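Chitinase (PDB 4TXG) probably hydrolyses the glycosidic bonds of chitin, as a secreted family 18 glycoside hydrolase that also carries a carbohydrate-binding module. Local coordinates at residues P653-D658 against K776-R781; N476-S481 against A565-N570. One frame throughout, in Å; residues are numbered along the deposited sequence.

Contact 1. Residues P653-D658 against K776-R781; sequences PTAAID and KTYAIR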
# COMPACT_ATOMS: atom_id res chain seq x y z
N PRO A 653 19.90 14.25 -19.83
CA PRO A 653 20.50 15.59 -19.79
C PRO A 653 21.78 15.60 -18.98
O PRO A 653 21.91 14.88 -17.99
CB PRO A 653 19.42 16.44 -19.12
CG PRO A 653 18.15 15.72 -19.40
CD PRO A 653 18.51 14.26 -19.35
N THR A 654 22.73 16.43 -19.40
CA THR A 654 24.00 16.56 -18.72
C THR A 654 24.06 17.88 -17.96
O THR A 654 25.03 18.15 -17.24
CB THR A 654 25.17 16.47 -19.72
OG1 THR A 654 25.05 17.52 -20.69
CG2 THR A 654 25.13 15.13 -20.43
N ALA A 655 23.02 18.68 -18.12
CA ALA A 655 22.91 19.96 -17.42
C ALA A 655 21.51 20.14 -16.85
O ALA A 655 20.55 19.52 -17.31
CB ALA A 655 23.27 21.11 -18.34
N ALA A 656 21.38 21.01 -15.86
CA ALA A 656 20.09 21.24 -15.24
C ALA A 656 19.75 22.72 -15.20
O ALA A 656 20.61 23.57 -15.43
CB ALA A 656 20.06 20.65 -13.83
N ILE A 657 18.49 23.02 -14.92
CA ILE A 657 18.06 24.40 -14.70
C ILE A 657 17.08 24.39 -13.54
O ILE A 657 16.35 23.41 -13.36
CB ILE A 657 17.43 25.02 -15.97
CG1 ILE A 657 17.15 26.52 -15.78
CG2 ILE A 657 16.17 24.25 -16.39
CD1 ILE A 657 16.69 27.25 -17.04
N ASP A 658 17.07 25.44 -12.72
CA ASP A 658 16.17 25.44 -11.56
C ASP A 658 14.80 25.98 -11.93
O ASP A 658 14.50 27.16 -11.73
CB ASP A 658 16.76 26.26 -10.41
CG ASP A 658 16.15 25.89 -9.08
OD1 ASP A 658 15.12 25.17 -9.05
OD2 ASP A 658 16.71 26.33 -8.05
N LYS A 776 18.77 23.33 -26.43
CA LYS A 776 19.38 22.38 -25.50
C LYS A 776 18.34 21.88 -24.49
O LYS A 776 17.42 22.62 -24.12
CB LYS A 776 20.57 23.02 -24.78
CG LYS A 776 21.23 22.14 -23.73
CD LYS A 776 22.75 22.15 -23.87
CE LYS A 776 23.35 23.51 -23.55
NZ LYS A 776 23.55 23.71 -22.09
N THR A 777 18.48 20.64 -24.05
CA THR A 777 17.51 20.06 -23.13
C THR A 777 18.13 19.89 -21.74
O THR A 777 19.18 19.27 -21.58
CB THR A 777 16.99 18.70 -23.64
OG1 THR A 777 16.34 18.89 -24.91
CG2 THR A 777 15.99 18.09 -22.66
N TYR A 778 17.47 20.47 -20.74
CA TYR A 778 17.96 20.48 -19.36
C TYR A 778 17.08 19.63 -18.47
O TYR A 778 15.88 19.58 -18.65
CB TYR A 778 17.98 21.91 -18.81
CG TYR A 778 18.91 22.85 -19.55
CD1 TYR A 778 18.47 23.54 -20.68
CD2 TYR A 778 20.22 23.03 -19.13
CE1 TYR A 778 19.33 24.40 -21.36
CE2 TYR A 778 21.08 23.88 -19.80
CZ TYR A 778 20.63 24.56 -20.92
OH TYR A 778 21.49 25.41 -21.59
N ALA A 779 17.69 18.96 -17.49
CA ALA A 779 16.91 18.40 -16.39
C ALA A 779 16.59 19.55 -15.44
O ALA A 779 17.06 20.67 -15.64
CB ALA A 779 17.68 17.30 -15.68
N ILE A 780 15.77 19.30 -14.42
CA ILE A 780 15.55 20.34 -13.43
C ILE A 780 16.30 20.01 -12.15
O ILE A 780 16.52 18.85 -11.82
CB ILE A 780 14.04 20.57 -13.13
CG1 ILE A 780 13.39 19.36 -12.45
CG2 ILE A 780 13.29 20.90 -14.43
CD1 ILE A 780 11.98 19.66 -11.95
N ARG A 781 16.72 21.05 -11.44
CA ARG A 781 17.54 20.88 -10.25
C ARG A 781 16.79 20.14 -9.14
O ARG A 781 17.41 19.47 -8.31
CB ARG A 781 18.02 22.23 -9.72
CG ARG A 781 18.94 23.00 -10.65
CD ARG A 781 19.91 23.85 -9.83
NE ARG A 781 20.86 23.01 -9.11
CZ ARG A 781 21.54 23.40 -8.03
NH1 ARG A 781 21.38 24.62 -7.54
NH2 ARG A 781 22.39 22.56 -7.45
O HOH W 1 21.74 18.69 -21.03
O HOH W 2 19.58 26.92 -8.25

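Contact 2. Residues N476-S481 against A565-N570; sequences NGLWGS and APWLWN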
# COMPACT_ATOMS: atom_id res chain seq x y z
N ASN A 476 -20.00 -18.97 -13.09
CA ASN A 476 -19.49 -19.57 -11.86
C ASN A 476 -19.29 -18.50 -10.78
O ASN A 476 -18.30 -18.50 -10.05
CB ASN A 476 -18.18 -20.34 -12.12
CG ASN A 476 -18.42 -21.67 -12.81
OD1 ASN A 476 -19.54 -22.17 -12.86
ND2 ASN A 476 -17.35 -22.27 -13.32
N GLY A 477 -20.26 -17.59 -10.69
CA GLY A 477 -20.24 -16.53 -9.69
C GLY A 477 -19.47 -15.27 -10.08
O GLY A 477 -19.71 -14.20 -9.52
N LEU A 478 -18.53 -15.40 -11.01
CA LEU A 478 -17.65 -14.28 -11.36
C LEU A 478 -18.44 -13.15 -12.02
O LEU A 478 -19.11 -13.37 -13.02
CB LEU A 478 -16.53 -14.73 -12.29
CG LEU A 478 -15.54 -13.64 -12.71
CD1 LEU A 478 -14.70 -13.19 -11.51
CD2 LEU A 478 -14.65 -14.14 -13.84
N TRP A 479 -18.32 -11.95 -11.45
CA TRP A 479 -19.03 -10.75 -11.90
C TRP A 479 -20.53 -10.91 -11.74
O TRP A 479 -21.32 -10.26 -12.43
CB TRP A 479 -18.67 -10.38 -13.35
CG TRP A 479 -17.19 -10.19 -13.60
CD1 TRP A 479 -16.48 -10.68 -14.67
CD2 TRP A 479 -16.24 -9.49 -12.78
NE1 TRP A 479 -15.16 -10.32 -14.57
CE2 TRP A 479 -14.98 -9.58 -13.43
CE3 TRP A 479 -16.32 -8.78 -11.57
CZ2 TRP A 479 -13.83 -9.01 -12.90
CZ3 TRP A 479 -15.16 -8.21 -11.06
CH2 TRP A 479 -13.94 -8.32 -11.73
N GLY A 480 -20.93 -11.77 -10.81
CA GLY A 480 -22.31 -11.88 -10.41
C GLY A 480 -22.68 -10.84 -9.38
O GLY A 480 -21.93 -9.89 -9.13
N SER A 481 -23.85 -11.02 -8.77
CA SER A 481 -24.38 -10.05 -7.82
C SER A 481 -24.89 -10.74 -6.57
O SER A 481 -25.53 -11.79 -6.64
CB SER A 481 -25.51 -9.24 -8.46
OG SER A 481 -26.10 -8.38 -7.51
N ALA A 565 -6.65 -14.75 -11.28
CA ALA A 565 -7.51 -14.90 -10.10
C ALA A 565 -8.10 -16.30 -9.98
O ALA A 565 -8.78 -16.77 -10.89
CB ALA A 565 -8.61 -13.87 -10.15
N PRO A 566 -7.83 -16.98 -8.86
CA PRO A 566 -8.53 -18.22 -8.53
C PRO A 566 -9.72 -17.94 -7.62
O PRO A 566 -9.73 -16.94 -6.91
CB PRO A 566 -7.46 -19.05 -7.80
CG PRO A 566 -6.57 -18.00 -7.13
CD PRO A 566 -6.75 -16.68 -7.90
N TRP A 567 -10.70 -18.83 -7.64
CA TRP A 567 -11.77 -18.78 -6.68
C TRP A 567 -12.42 -20.13 -6.51
O TRP A 567 -12.19 -21.06 -7.29
CB TRP A 567 -12.83 -17.74 -7.07
CG TRP A 567 -13.68 -18.04 -8.29
CD1 TRP A 567 -14.94 -18.58 -8.30
CD2 TRP A 567 -13.36 -17.74 -9.65
NE1 TRP A 567 -15.41 -18.64 -9.60
CE2 TRP A 567 -14.46 -18.12 -10.44
CE3 TRP A 567 -12.23 -17.19 -10.28
CZ2 TRP A 567 -14.47 -17.98 -11.83
CZ3 TRP A 567 -12.24 -17.04 -11.66
CH2 TRP A 567 -13.36 -17.44 -12.42
N LEU A 568 -13.24 -20.22 -5.47
CA LEU A 568 -14.07 -21.39 -5.26
C LEU A 568 -15.50 -21.02 -5.56
O LEU A 568 -15.99 -20.00 -5.08
CB LEU A 568 -13.94 -21.89 -3.83
CG LEU A 568 -12.54 -22.31 -3.40
CD1 LEU A 568 -12.56 -22.68 -1.93
CD2 LEU A 568 -12.08 -23.49 -4.26
N TRP A 569 -16.17 -21.86 -6.34
CA TRP A 569 -17.59 -21.69 -6.59
C TRP A 569 -18.33 -22.91 -6.09
O TRP A 569 -18.06 -24.03 -6.53
CB TRP A 569 -17.85 -21.46 -8.08
CG TRP A 569 -19.29 -21.42 -8.48
CD1 TRP A 569 -19.94 -22.31 -9.30
CD2 TRP A 569 -20.27 -20.46 -8.08
NE1 TRP A 569 -21.27 -21.94 -9.44
CE2 TRP A 569 -21.49 -20.80 -8.70
CE3 TRP A 569 -20.24 -19.32 -7.25
CZ2 TRP A 569 -22.67 -20.07 -8.52
CZ3 TRP A 569 -21.41 -18.59 -7.07
CH2 TRP A 569 -22.60 -18.97 -7.71
N ASN A 570 -19.24 -22.69 -5.15
CA ASN A 570 -20.11 -23.75 -4.65
C ASN A 570 -21.50 -23.53 -5.22
O ASN A 570 -22.27 -22.72 -4.72
CB ASN A 570 -20.13 -23.75 -3.11
CG ASN A 570 -20.83 -24.95 -2.53
OD1 ASN A 570 -21.90 -25.36 -3.00
ND2 ASN A 570 -20.24 -25.54 -1.49

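Contact 1. Residues P653-D658 against K776-R781
Ala656 and Ile657 pair in parallel with Ala779 and Ile780, adding strand 656-657 to the edge of a mixed sheet in the Chitinase C region, where every other neighbouring pair of strands is antiparallel. The bonds follow the parallel pattern, in which one residue reaches to both sides of its partner: Ala779 N donates to Ala655 O at 2.9 Å, and Ala779 O receives Ile657 N at 2.8 Å. Beyond them Arg781 N donates to Ile657 O at 3.1 Å, the last bond of the ladder. The small methyls of Ala656 and Ala779 suit the close approach of the backbones on their face, and Pro653 closes its start with CB against Ala779 CB.

Ile657 occupies the other face, packing on Val771 and Leu773 of strand 767-773, the neighbour of 776-780 on its other side, while its side chain crosses that of Tyr778 obliquely, Ile657 CG2 lying 3.8 Å from Tyr778 CB. Tyr778 holds CG anti to the carbonyl carbon (chi1 -63°), and Tyr778 CD2 lies 3.7 Å from Ala655 CB. The hydroxyl has a partner in its own strand: Lys776 NZ donates to Tyr778 OH at 2.7 Å.

At the far end the aliphatic stem of Arg781 lies against Asp658, Arg781 CG being 3.9 Å from Asp658 CB. Carboxylate and guanidinium stand 83° apart and do not touch; a water in the guanidinium plane accepts from Arg781 NH1 and donates to Asp658 OD2. Asp658 OD1 forms its salt bridge with Arg684; Arg781 gives NH2 to Pro785 O and makes a cation-pi contact with Tyr789. Ala656 is also hydrogen-bonded through its backbone to Pro788 and Leu790. Backbone bonds and apolar cover thus fix this outermost strand, while the opposite charges, already engaged elsewhere, probably add only a screened, water-mediated attraction.

Contact 2. Residues N476-S481 against A565-N570
Trp567 meets Asn476 and Leu478 from strand 565-570, part of a small antiparallel sheet that falls between the seventh and eighth strands of the barrel, consistent with the insertion domain found in many GH18 chitinases. Its CG sits between the backbone N and the carbonyl carbon (chi1 69°), and the indole's pyrrole edge faces the loop: NE1 donates to Asn476 O at 2.9 Å in a moderately bent bond of 142°. This gives a buried N-H a backbone acceptor. Farther along the ring, CH2 rests 3.8 Å from Leu478 CD2, the leucine crossing the indole at about a right angle. Phe576 of the adjacent strand stacks on Trp567 as well.

Leu568 points away, as strand alternation demands, and Trp569 returns to the loop. It offers a face instead of an edge. Asn476 CA stands 3.7 Å from the centroid of the five-membered ring, almost on its normal, and Gly477 CA is 3.9 Å from that of the six-membered ring, two CH-pi contacts side by side. The Asn476 amide lies 24° from the indole plane with OD1 3.6 Å from Trp569 CD1, while ND2 bonds to Asn558. Glycine suits position 477 because a CB would fall only 2.6 Å from Trp569 CE3, and because its backbone angles themselves favour glycine at the start of the type II turn that runs to Gly480.

One tryptophan thus supplies a polar edge and the other a flat, electron-rich face. The irregular loop is bound largely through the main chain of Asn476 and Gly477, the side chains of Asn476 and Leu478 adding cover, and the single hydrogen bond between the two segments adds direction to broad dispersive contact.

Overall arrangement
The modelled chain begins beside contact 1, where Leu109 and Val112 touch Ala655 and Arg781, before passing into the catalytic barrel. Contact 2 closes first: after barrel strand 457-462, the excursion running from 476-481 through helix 522-530 returns at 565-570, so that a loop is held to the inserted sheet before the chain rejoins the barrel at 599-603. The chain then enters the C-terminal beta domain, where contact 1 brings 776-781 back to 653-658 and joins the domain's first and last strands. The two closures follow in series, neither nesting nor crossing, with centres 52 Å apart on opposite sides of the chain's centre.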